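Local atomic coordinates of pectate lyase (Paenibacillus sp. 0602, PDB entry 5GT5), a protein that cleaves polygalacturonate by beta-elimination and probably also depolymerises partly methylated pectins in an endo mode, with calcium as the likely cofactor. Residues 229-233 with 234-238; 221-225 with 226-230; 63-67 with 68-72; 125-129 with 130-134. The protein carries 1 engineered substitution. All blocks are in the same frame, centred on the assembly; numbering follows the deposited sequence.

Interactions 1 and 2 are neighbours in the chain and in space: they share Val-229 and Gly-230 and together hold the connection between helix 219-225 and helix 233-241, interaction 2 finishing the first helix with a serine hydroxyl and a tyrosine ring, interaction 1 starting the second with a serine hydroxyl and an aspartate carboxylate. Interaction 3, partly buried like both of these, lies about 38 Å from interaction 1, centre to centre, in a surface loop with one side on helix 36-43; three-residue backbone bonds and a water bridging two side chains take the place of a cap. Interaction 4 is the buried one, on the beta-helix itself and nearest the middle of the chain; its two segments meet through apolar side chains.

Interaction 1: 229-233 with 234-238; sequences VGLSK and EDIIA
Ser-232 and Asp-235 cap the start of helix 233-241, a local contact just beyond the loop that leaves helix 219-225. Ser-232 sits at the N-cap; its OG, placed between its own backbone N and carbonyl carbon (chi1 70°), accepts from Asp-235 N at 2.9 Å. In return Ser-232 N gives a nearly straight bond (173°) to Asp-235 OD2, 3.0 Å away, arriving from above the carboxylate plane. Asp-235 OD1 forms a salt bridge with Arg-303, and the nearby helix start probably also steadies the negative charge. Replacing Asp-235 by alanine would probably leave the Ser-232 amide without its acceptor and Arg-303 without this mate. Behind the cap the first turn closes through Ile-236 N to Ser-232 O at 3.0 Å and Ile-237 N to Lys-233 O at 2.9 Å. Apolar packing reinforces it: Leu-231 CB lies 3.8 Å from Ile-236 CG1, and Phe-319 touches both side chains. Leu-231 CD2 rests against Asp-235 CB at 3.7 Å, flanking the carboxylate. The reciprocal Ser-232 and Asp-235 bonds make a capping box, and the Leu-231 to Ile-236 contact beside it fits a hydrophobic staple.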
loop_
_atom_site.group_PDB
_atom_site.type_symbol
_atom_site.label_atom_id
_atom_site.label_comp_id
_atom_site.label_asym_id
_atom_site.label_seq_id
_atom_site.Cartn_x
_atom_site.Cartn_y
_atom_site.Cartn_z
ATOM N N VAL A 229 -14.753 -47.288 19.074
ATOM C CA VAL A 229 -13.506 -46.775 18.543
ATOM C C VAL A 229 -12.297 -47.226 19.352
ATOM O O VAL A 229 -11.326 -47.702 18.775
ATOM C CB VAL A 229 -13.534 -45.226 18.437
ATOM C CG1 VAL A 229 -12.227 -44.675 17.868
ATOM C CG2 VAL A 229 -14.697 -44.788 17.576
ATOM N N GLY A 230 -12.328 -47.055 20.669
ATOM C CA GLY A 230 -11.264 -47.598 21.512
ATOM C C GLY A 230 -10.058 -46.704 21.721
ATOM O O GLY A 230 -8.983 -47.188 22.083
ATOM N N LEU A 231 -10.215 -45.402 21.482
ATOM C CA LEU A 231 -9.114 -44.485 21.792
ATOM C C LEU A 231 -9.007 -44.258 23.278
ATOM O O LEU A 231 -10.010 -44.082 23.968
ATOM C CB LEU A 231 -9.356 -43.136 21.118
ATOM C CG LEU A 231 -9.099 -43.175 19.609
ATOM C CD1 LEU A 231 -9.834 -41.993 18.916
ATOM C CD2 LEU A 231 -7.605 -43.139 19.260
ATOM N N SER A 232 -7.778 -44.220 23.771
ATOM C CA SER A 232 -7.563 -43.860 25.170
ATOM C C SER A 232 -7.575 -42.332 25.352
ATOM O O SER A 232 -7.468 -41.557 24.402
ATOM C CB SER A 232 -6.225 -44.428 25.646
ATOM O OG SER A 232 -5.151 -43.745 25.019
ATOM N N LYS A 233 -7.716 -41.870 26.589
ATOM C CA LYS A 233 -7.575 -40.442 26.866
ATOM C C LYS A 233 -6.226 -39.922 26.394
ATOM O O LYS A 233 -6.151 -38.865 25.769
ATOM C CB LYS A 233 -7.766 -40.209 28.371
ATOM C CG LYS A 233 -7.441 -38.846 28.899
ATOM C CD LYS A 233 -7.601 -38.821 30.432
ATOM C CE LYS A 233 -6.679 -39.849 31.096
ATOM N NZ LYS A 233 -7.183 -40.329 32.427
ATOM N N GLU A 234 -5.172 -40.681 26.647
ATOM C CA GLU A 234 -3.843 -40.332 26.207
ATOM C C GLU A 234 -3.770 -40.247 24.683
ATOM O O GLU A 234 -3.161 -39.318 24.162
ATOM C CB GLU A 234 -2.825 -41.334 26.759
ATOM C CG GLU A 234 -2.721 -41.293 28.299
ATOM C CD GLU A 234 -3.805 -42.127 29.086
ATOM O OE1 GLU A 234 -4.649 -42.877 28.492
ATOM O OE2 GLU A 234 -3.778 -42.037 30.347
ATOM N N ASP A 235 -4.408 -41.180 23.977
ATOM C CA ASP A 235 -4.448 -41.145 22.515
ATOM C C ASP A 235 -5.083 -39.862 22.056
ATOM O O ASP A 235 -4.588 -39.215 21.123
ATOM C CB ASP A 235 -5.290 -42.293 21.963
ATOM C CG ASP A 235 -4.609 -43.646 22.041
ATOM O OD1 ASP A 235 -3.363 -43.759 22.126
ATOM O OD2 ASP A 235 -5.377 -44.634 21.992
ATOM N N ILE A 236 -6.200 -39.496 22.679
ATOM C CA ILE A 236 -6.920 -38.288 22.239
ATOM C C ILE A 236 -6.115 -37.018 22.523
ATOM O O ILE A 236 -6.056 -36.120 21.687
ATOM C CB ILE A 236 -8.348 -38.265 22.796
ATOM C CG1 ILE A 236 -9.131 -39.486 22.250
ATOM C CG2 ILE A 236 -9.057 -36.912 22.542
ATOM C CD1 ILE A 236 -10.484 -39.649 22.925
ATOM N N ILE A 237 -5.432 -36.961 23.655
ATOM C CA ILE A 237 -4.548 -35.832 23.898
ATOM C C ILE A 237 -3.436 -35.766 22.831
ATOM O O ILE A 237 -3.156 -34.685 22.287
ATOM C CB ILE A 237 -3.947 -35.967 25.301
ATOM C CG1 ILE A 237 -5.021 -35.671 26.344
ATOM C CG2 ILE A 237 -2.738 -35.057 25.484
ATOM C CD1 ILE A 237 -4.610 -36.155 27.736
ATOM N N ALA A 238 -2.828 -36.895 22.489
ATOM C CA ALA A 238 -1.748 -36.884 21.496
ATOM C C ALA A 238 -2.232 -36.466 20.113
ATOM O O ALA A 238 -1.556 -35.694 19.426
ATOM C CB ALA A 238 -1.091 -38.281 21.409
HETATM O O HOH W 1 -7.871 -43.775 28.918
#

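Interaction 2: 221-225 with 226-230; sequences YNYLR and SSAVG
Tyr-223 O and Ser-226 tie off the end of helix 219-225, where Ser-226 is the first residue to leave the helical backbone. Tyr-223 O takes two donors from this one residue: Ser-226 OG at 2.7 Å, tilted modestly from the carbonyl plane, and Ser-226 N at 3.1 Å, which stands well above that plane and bonds less straight (140°). The hydroxyl is used twice, since Ser-226 OG also accepts from Ala-228 N at 3.1 Å. Ser-226 O is doubly engaged as well, taking Val-229 N at 3.0 Å and Gly-230 N at 2.7 Å, so one serine holds both the helix end and the turn after it. Leu-224 O is met by the backbone N of Leu-231.

The Tyr-223 ring crowds the same turn: with CG anti to the backbone N (chi1 -179°), it carries CE1 to 3.4 Å from Ala-228 CB and CE2 to 3.5 Å from Val-229 CG2. Its OH bonds to Ala-311 O. With an alanine in place of this ring, a gap would probably open beside Ala-228 and Val-229, and Ala-311 O is likely to lose this donor. Arg-225 lies over one face of the Tyr-221 ring, its NE in a salt bridge with Glu-212 and its NH1 on Leu-231 O. The hydroxyl accepting from the backbone N two residues on defines an ST turn, here at the C-terminal end of a helix.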
loop_
_atom_site.group_PDB
_atom_site.type_symbol
_atom_site.label_atom_id
_atom_site.label_comp_id
_atom_site.label_asym_id
_atom_site.label_seq_id
_atom_site.Cartn_x
_atom_site.Cartn_y
_atom_site.Cartn_z
ATOM N N TYR A 221 -16.432 -36.951 22.079
ATOM C CA TYR A 221 -15.394 -37.475 22.949
ATOM C C TYR A 221 -15.793 -38.838 23.515
ATOM O O TYR A 221 -15.004 -39.819 23.487
ATOM C CB TYR A 221 -15.097 -36.471 24.073
ATOM C CG TYR A 221 -14.002 -36.973 24.988
ATOM C CD1 TYR A 221 -12.672 -36.876 24.626
ATOM C CD2 TYR A 221 -14.312 -37.598 26.204
ATOM C CE1 TYR A 221 -11.660 -37.375 25.433
ATOM C CE2 TYR A 221 -13.312 -38.072 27.029
ATOM C CZ TYR A 221 -11.986 -37.951 26.651
ATOM O OH TYR A 221 -10.975 -38.453 27.434
ATOM N N ASN A 222 -17.036 -38.919 23.986
ATOM C CA ASN A 222 -17.553 -40.178 24.531
ATOM C C ASN A 222 -17.508 -41.307 23.499
ATOM O O ASN A 222 -17.044 -42.416 23.777
ATOM C CB ASN A 222 -18.973 -39.956 25.071
ATOM C CG ASN A 222 -19.491 -41.123 25.891
ATOM O OD1 ASN A 222 -18.800 -41.657 26.760
ATOM N ND2 ASN A 222 -20.719 -41.536 25.601
ATOM N N TYR A 223 -17.912 -41.012 22.271
ATOM C CA TYR A 223 -17.861 -42.000 21.213
ATOM C C TYR A 223 -16.428 -42.465 20.925
ATOM O O TYR A 223 -16.164 -43.651 20.758
ATOM C CB TYR A 223 -18.497 -41.425 19.955
ATOM C CG TYR A 223 -18.519 -42.395 18.820
ATOM C CD1 TYR A 223 -19.381 -43.482 18.827
ATOM C CD2 TYR A 223 -17.649 -42.252 17.737
ATOM C CE1 TYR A 223 -19.391 -44.383 17.766
ATOM C CE2 TYR A 223 -17.649 -43.153 16.671
ATOM C CZ TYR A 223 -18.497 -44.226 16.712
ATOM O OH TYR A 223 -18.482 -45.124 15.652
ATOM N N LEU A 224 -15.498 -41.517 20.837
ATOM C CA LEU A 224 -14.105 -41.857 20.583
ATOM C C LEU A 224 -13.519 -42.767 21.662
ATOM O O LEU A 224 -12.709 -43.649 21.358
ATOM C CB LEU A 224 -13.263 -40.596 20.462
ATOM C CG LEU A 224 -13.637 -39.661 19.317
ATOM C CD1 LEU A 224 -12.836 -38.361 19.486
ATOM C CD2 LEU A 224 -13.349 -40.348 17.958
ATOM N N ARG A 225 -13.892 -42.526 22.921
ATOM C CA ARG A 225 -13.435 -43.354 24.052
ATOM C C ARG A 225 -14.164 -44.688 24.162
ATOM O O ARG A 225 -13.697 -45.595 24.849
ATOM C CB ARG A 225 -13.648 -42.587 25.359
ATOM C CG ARG A 225 -12.770 -41.341 25.519
ATOM C CD ARG A 225 -11.331 -41.669 25.919
ATOM N NE ARG A 225 -11.324 -42.151 27.320
ATOM C CZ ARG A 225 -11.154 -43.435 27.660
ATOM N NH1 ARG A 225 -10.898 -44.375 26.745
ATOM N NH2 ARG A 225 -11.213 -43.782 28.947
ATOM N N SER A 226 -15.315 -44.785 23.499
ATOM C CA SER A 226 -16.178 -45.959 23.624
ATOM C C SER A 226 -15.629 -47.156 22.872
ATOM O O SER A 226 -14.675 -47.069 22.101
ATOM C CB SER A 226 -17.579 -45.657 23.075
ATOM O OG SER A 226 -17.611 -45.785 21.657
ATOM N N SER A 227 -16.234 -48.318 23.127
ATOM C CA SER A 227 -15.834 -49.532 22.446
ATOM C C SER A 227 -16.076 -49.520 20.942
ATOM O O SER A 227 -15.608 -50.416 20.250
ATOM C CB SER A 227 -16.580 -50.729 23.064
ATOM O OG SER A 227 -17.973 -50.618 22.833
ATOM N N ALA A 228 -16.780 -48.512 20.415
ATOM C CA ALA A 228 -16.909 -48.409 18.967
ATOM C C ALA A 228 -15.587 -48.006 18.314
ATOM O O ALA A 228 -15.341 -48.307 17.136
ATOM C CB ALA A 228 -18.004 -47.395 18.602
ATOM N N VAL A 229 -14.753 -47.288 19.074
ATOM C CA VAL A 229 -13.506 -46.775 18.543
ATOM C C VAL A 229 -12.297 -47.226 19.352
ATOM O O VAL A 229 -11.326 -47.702 18.775
ATOM C CB VAL A 229 -13.534 -45.226 18.437
ATOM C CG1 VAL A 229 -12.227 -44.675 17.868
ATOM C CG2 VAL A 229 -14.697 -44.788 17.576
ATOM N N GLY A 230 -12.328 -47.055 20.669
ATOM C CA GLY A 230 -11.264 -47.598 21.512
ATOM C C GLY A 230 -10.058 -46.704 21.721
ATOM O O GLY A 230 -8.983 -47.188 22.083
#

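Interaction 3: 63-67 with 68-72; sequences NEIPS and AAQTS
Gln-70 folds back over Ile-65, Pro-66 and Ser-67 in the loop between strand 58-59 and strand 74-76. Its CB lies 3.5 Å from Ser-67 O, the carbonyl that its own backbone N also bonds. One bond further, with CG anti to the carbonyl carbon (chi1 -69°), the CG methylene meets Ile-65 CD1 at 3.9 Å and comes equally near Pro-66 O; the two side chains pass at a slant. The chain then runs extended to the amide. There OE1 lies 3.7 Å from Ser-67 CA and accepts from a water at 2.7 Å; the same water stands 2.8 Å from Ser-67 OG, so it bridges the two side chains across the turn. The other branch, NE2, makes a weak bond to Trp-62 O. Both ends of the amide are thus engaged, which may limit its rotation, though the NE2 bond is weak.

Beneath it, Ile-65 CD1 also touches Ala-69 CB at 3.9 Å, and both residues lean on Ala-36 of helix 36-43, the buried side of an otherwise exposed loop. The backbone supplies two short-range bonds, Ala-69 N to Pro-66 O at 2.9 Å and Gln-70 N to Ser-67 O at 3.0 Å. In each the donor stands well above the carbonyl plane. These three-residue spacings are those of a 3-10 turn, and a weak bond from Thr-71 N to Ala-69 O follows it, making Gln-70 the centre of an inverse gamma turn.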
loop_
_atom_site.group_PDB
_atom_site.type_symbol
_atom_site.label_atom_id
_atom_site.label_comp_id
_atom_site.label_asym_id
_atom_site.label_seq_id
_atom_site.Cartn_x
_atom_site.Cartn_y
_atom_site.Cartn_z
ATOM N N ASN A 63 -14.928 -12.042 29.935
ATOM C CA ASN A 63 -15.382 -12.088 31.336
ATOM C C ASN A 63 -14.334 -11.775 32.399
ATOM O O ASN A 63 -14.676 -11.653 33.579
ATOM C CB ASN A 63 -15.986 -13.464 31.655
ATOM C CG ASN A 63 -17.117 -13.823 30.740
ATOM O OD1 ASN A 63 -17.882 -12.954 30.306
ATOM N ND2 ASN A 63 -17.248 -15.114 30.436
ATOM N N GLU A 64 -13.065 -11.657 32.029
ATOM C CA GLU A 64 -12.031 -11.391 33.010
ATOM C C GLU A 64 -11.465 -9.989 32.954
ATOM O O GLU A 64 -10.750 -9.568 33.869
ATOM C CB GLU A 64 -10.890 -12.415 32.912
ATOM C CG GLU A 64 -10.192 -12.414 31.548
ATOM C CD GLU A 64 -9.118 -13.471 31.414
ATOM O OE1 GLU A 64 -8.739 -14.122 32.425
ATOM O OE2 GLU A 64 -8.644 -13.647 30.244
ATOM N N ILE A 65 -11.710 -9.291 31.858
ATOM C CA ILE A 65 -11.175 -7.941 31.710
ATOM C C ILE A 65 -11.988 -6.934 32.507
ATOM O O ILE A 65 -13.144 -7.195 32.846
ATOM C CB ILE A 65 -11.072 -7.519 30.219
ATOM C CG1 ILE A 65 -12.458 -7.466 29.574
ATOM C CG2 ILE A 65 -10.118 -8.481 29.510
ATOM C CD1 ILE A 65 -12.494 -7.104 28.054
ATOM N N PRO A 66 -11.383 -5.775 32.812
ATOM C CA PRO A 66 -12.167 -4.764 33.529
ATOM C C PRO A 66 -13.363 -4.300 32.718
ATOM O O PRO A 66 -13.309 -4.306 31.476
ATOM C CB PRO A 66 -11.166 -3.615 33.727
ATOM C CG PRO A 66 -9.847 -4.240 33.678
ATOM C CD PRO A 66 -9.961 -5.409 32.714
ATOM N N SER A 67 -14.433 -3.884 33.393
ATOM C CA SER A 67 -15.608 -3.356 32.708
ATOM C C SER A 67 -15.249 -2.225 31.752
ATOM O O SER A 67 -15.828 -2.117 30.686
ATOM C CB SER A 67 -16.664 -2.850 33.703
ATOM O OG SER A 67 -17.059 -3.866 34.608
ATOM N N ALA A 68 -14.271 -1.402 32.126
ATOM C CA ALA A 68 -13.869 -0.273 31.287
ATOM C C ALA A 68 -13.255 -0.725 29.959
ATOM O O ALA A 68 -13.175 0.054 28.996
ATOM C CB ALA A 68 -12.912 0.603 32.023
ATOM N N ALA A 69 -12.810 -1.974 29.906
ATOM C CA ALA A 69 -12.227 -2.501 28.662
ATOM C C ALA A 69 -13.284 -3.140 27.775
ATOM O O ALA A 69 -12.995 -3.494 26.635
ATOM C CB ALA A 69 -11.113 -3.526 28.988
ATOM N N GLN A 70 -14.508 -3.299 28.269
ATOM C CA GLN A 70 -15.560 -3.960 27.507
ATOM C C GLN A 70 -16.231 -2.996 26.535
ATOM O O GLN A 70 -17.432 -2.731 26.628
ATOM C CB GLN A 70 -16.594 -4.638 28.420
ATOM C CG GLN A 70 -16.049 -5.852 29.178
ATOM C CD GLN A 70 -17.116 -6.473 30.041
ATOM O OE1 GLN A 70 -17.748 -5.779 30.837
ATOM N NE2 GLN A 70 -17.352 -7.764 29.871
ATOM N N THR A 71 -15.449 -2.510 25.573
ATOM C CA THR A 71 -15.944 -1.539 24.621
ATOM C C THR A 71 -14.983 -1.563 23.446
ATOM O O THR A 71 -13.842 -1.966 23.634
ATOM C CB THR A 71 -16.003 -0.106 25.291
ATOM O OG1 THR A 71 -16.680 0.795 24.414
ATOM C CG2 THR A 71 -14.609 0.427 25.659
ATOM N N SER A 72 -15.424 -1.126 22.269
ATOM C CA SER A 72 -14.529 -1.062 21.108
ATOM C C SER A 72 -13.221 -0.421 21.524
ATOM O O SER A 72 -13.215 0.620 22.201
ATOM C CB SER A 72 -15.142 -0.283 19.943
ATOM O OG SER A 72 -16.399 -0.820 19.601
HETATM O O HOH W 2 -17.889 -6.253 33.448
#

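Interaction 4: 125-129 with 130-134; sequences VIIRN and LEFDE
Ile-127 and Leu-130 meet across a sharp corner of the parallel beta-helix of this polysaccharide lyase family 1 enzyme, where strand 125-128 gives way to strand 131-133. The corner is consistent with a T2 turn: Asn-129 takes a left-handed helical backbone (phi 59°, psi 43°), and the strands on its two sides pair with different parallel neighbours, 102-106 and 160-165 before it, 111-113 and 168-169 after it.

The apolar contacts are the ones that join the segments. Ile-127 turns its CG2 methyl opposite the backbone N and so brings it to 4.0 Å from Leu-130 CD1, the two side chains crossing at about a right angle. The same methyl lies 4.3 Å from Phe-132 CZ, at the edge of the ring and near its plane. Phe-132 also stacks on Phe-169, and Leu-130 packs on Ile-104 and Ser-106, so adjoining coils share this interior. The Phe-132 side chain is about 10 Å from that of Asp-152, a probable calcium ligand.

The polar groups of the corner bond outside the two segments. Asn-129 OD1 accepts from Gly-432 N and Asn-129 O from Ser-106 OG, which ties the corner to its surroundings, while Arg-128 forms a salt bridge with Asp-165. Within segment 130-134, at the far end of strand 131-133, Glu-134 N bonds to Asp-133 OD1 at 2.8 Å, meeting that oxygen from above the carboxylate plane.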
loop_
_atom_site.group_PDB
_atom_site.type_symbol
_atom_site.label_atom_id
_atom_site.label_comp_id
_atom_site.label_asym_id
_atom_site.label_seq_id
_atom_site.Cartn_x
_atom_site.Cartn_y
_atom_site.Cartn_z
ATOM N N VAL A 125 1.540 -1.937 9.663
ATOM C CA VAL A 125 1.417 -2.474 11.012
ATOM C C VAL A 125 2.550 -3.452 11.267
ATOM O O VAL A 125 2.809 -4.326 10.410
ATOM C CB VAL A 125 0.049 -3.177 11.196
ATOM C CG1 VAL A 125 -0.023 -3.871 12.584
ATOM C CG2 VAL A 125 -1.111 -2.165 11.004
ATOM N N ILE A 126 3.214 -3.313 12.407
ATOM C CA ILE A 126 4.285 -4.222 12.819
ATOM C C ILE A 126 3.869 -4.831 14.162
ATOM O O ILE A 126 3.453 -4.102 15.081
ATOM C CB ILE A 126 5.634 -3.481 12.954
ATOM C CG1 ILE A 126 6.074 -2.946 11.589
ATOM C CG2 ILE A 126 6.679 -4.375 13.642
ATOM C CD1 ILE A 126 7.430 -2.224 11.629
ATOM N N ILE A 127 3.951 -6.157 14.261
ATOM C CA ILE A 127 3.619 -6.909 15.482
ATOM C C ILE A 127 4.807 -7.809 15.794
ATOM O O ILE A 127 5.135 -8.708 15.005
ATOM C CB ILE A 127 2.347 -7.730 15.317
ATOM C CG1 ILE A 127 1.168 -6.806 14.996
ATOM C CG2 ILE A 127 2.107 -8.577 16.579
ATOM C CD1 ILE A 127 -0.096 -7.536 14.521
ATOM N N ARG A 128 5.487 -7.569 16.924
ATOM C CA ARG A 128 6.723 -8.315 17.205
ATOM C C ARG A 128 6.892 -8.759 18.642
ATOM O O ARG A 128 6.485 -8.075 19.612
ATOM C CB ARG A 128 7.966 -7.498 16.792
ATOM C CG ARG A 128 8.029 -7.250 15.287
ATOM C CD ARG A 128 9.222 -6.372 14.949
ATOM N NE ARG A 128 10.462 -7.135 14.795
ATOM C CZ ARG A 128 11.655 -6.577 14.597
ATOM N NH1 ARG A 128 11.781 -5.246 14.625
ATOM N NH2 ARG A 128 12.725 -7.345 14.383
ATOM N N ASN A 129 7.556 -9.915 18.784
ATOM C CA ASN A 129 7.971 -10.436 20.102
ATOM C C ASN A 129 6.825 -10.657 21.071
ATOM O O ASN A 129 6.925 -10.322 22.277
ATOM C CB ASN A 129 9.057 -9.552 20.737
ATOM C CG ASN A 129 9.927 -10.336 21.671
ATOM O OD1 ASN A 129 10.148 -11.531 21.451
ATOM N ND2 ASN A 129 10.449 -9.692 22.696
ATOM N N LEU A 130 5.734 -11.217 20.555
ATOM C CA LEU A 130 4.579 -11.585 21.365
ATOM C C LEU A 130 4.263 -13.052 21.182
ATOM O O LEU A 130 4.432 -13.615 20.076
ATOM C CB LEU A 130 3.368 -10.769 20.975
ATOM C CG LEU A 130 3.547 -9.301 21.306
ATOM C CD1 LEU A 130 2.517 -8.522 20.538
ATOM C CD2 LEU A 130 3.345 -9.121 22.805
ATOM N N GLU A 131 3.828 -13.694 22.264
ATOM C CA GLU A 131 3.357 -15.073 22.228
ATOM C C GLU A 131 1.840 -15.076 22.386
ATOM O O GLU A 131 1.284 -14.322 23.187
ATOM C CB GLU A 131 4.029 -15.927 23.308
ATOM C CG GLU A 131 3.463 -17.366 23.339
ATOM C CD GLU A 131 4.327 -18.333 24.111
ATOM O OE1 GLU A 131 5.333 -17.932 24.730
ATOM O OE2 GLU A 131 3.976 -19.533 24.122
ATOM N N PHE A 132 1.181 -15.904 21.588
ATOM C CA PHE A 132 -0.256 -15.999 21.523
ATOM C C PHE A 132 -0.667 -17.390 21.986
ATOM O O PHE A 132 -0.152 -18.403 21.483
ATOM C CB PHE A 132 -0.717 -15.755 20.085
ATOM C CG PHE A 132 -0.396 -14.379 19.594
ATOM C CD1 PHE A 132 0.852 -14.079 19.070
ATOM C CD2 PHE A 132 -1.345 -13.381 19.676
ATOM C CE1 PHE A 132 1.141 -12.745 18.642
ATOM C CE2 PHE A 132 -1.090 -12.103 19.220
ATOM C CZ PHE A 132 0.159 -11.770 18.729
ATOM N N ASP A 133 -1.572 -17.445 22.965
ATOM C CA ASP A 133 -1.896 -18.731 23.588
ATOM C C ASP A 133 -3.323 -18.751 24.110
ATOM O O ASP A 133 -3.960 -17.688 24.277
ATOM C CB ASP A 133 -0.909 -19.050 24.740
ATOM C CG ASP A 133 -0.802 -20.536 25.058
ATOM O OD1 ASP A 133 -1.428 -21.381 24.387
ATOM O OD2 ASP A 133 -0.068 -20.845 26.034
ATOM N N GLU A 134 -3.808 -19.969 24.372
ATOM C CA GLU A 134 -5.096 -20.224 25.026
ATOM C C GLU A 134 -6.284 -19.663 24.254
ATOM O O GLU A 134 -7.063 -18.837 24.742
ATOM C CB GLU A 134 -5.049 -19.780 26.507
ATOM C CG GLU A 134 -3.925 -20.490 27.257
ATOM C CD GLU A 134 -3.909 -20.250 28.770
ATOM O OE1 GLU A 134 -4.824 -19.601 29.324
ATOM O OE2 GLU A 134 -2.921 -20.714 29.377
#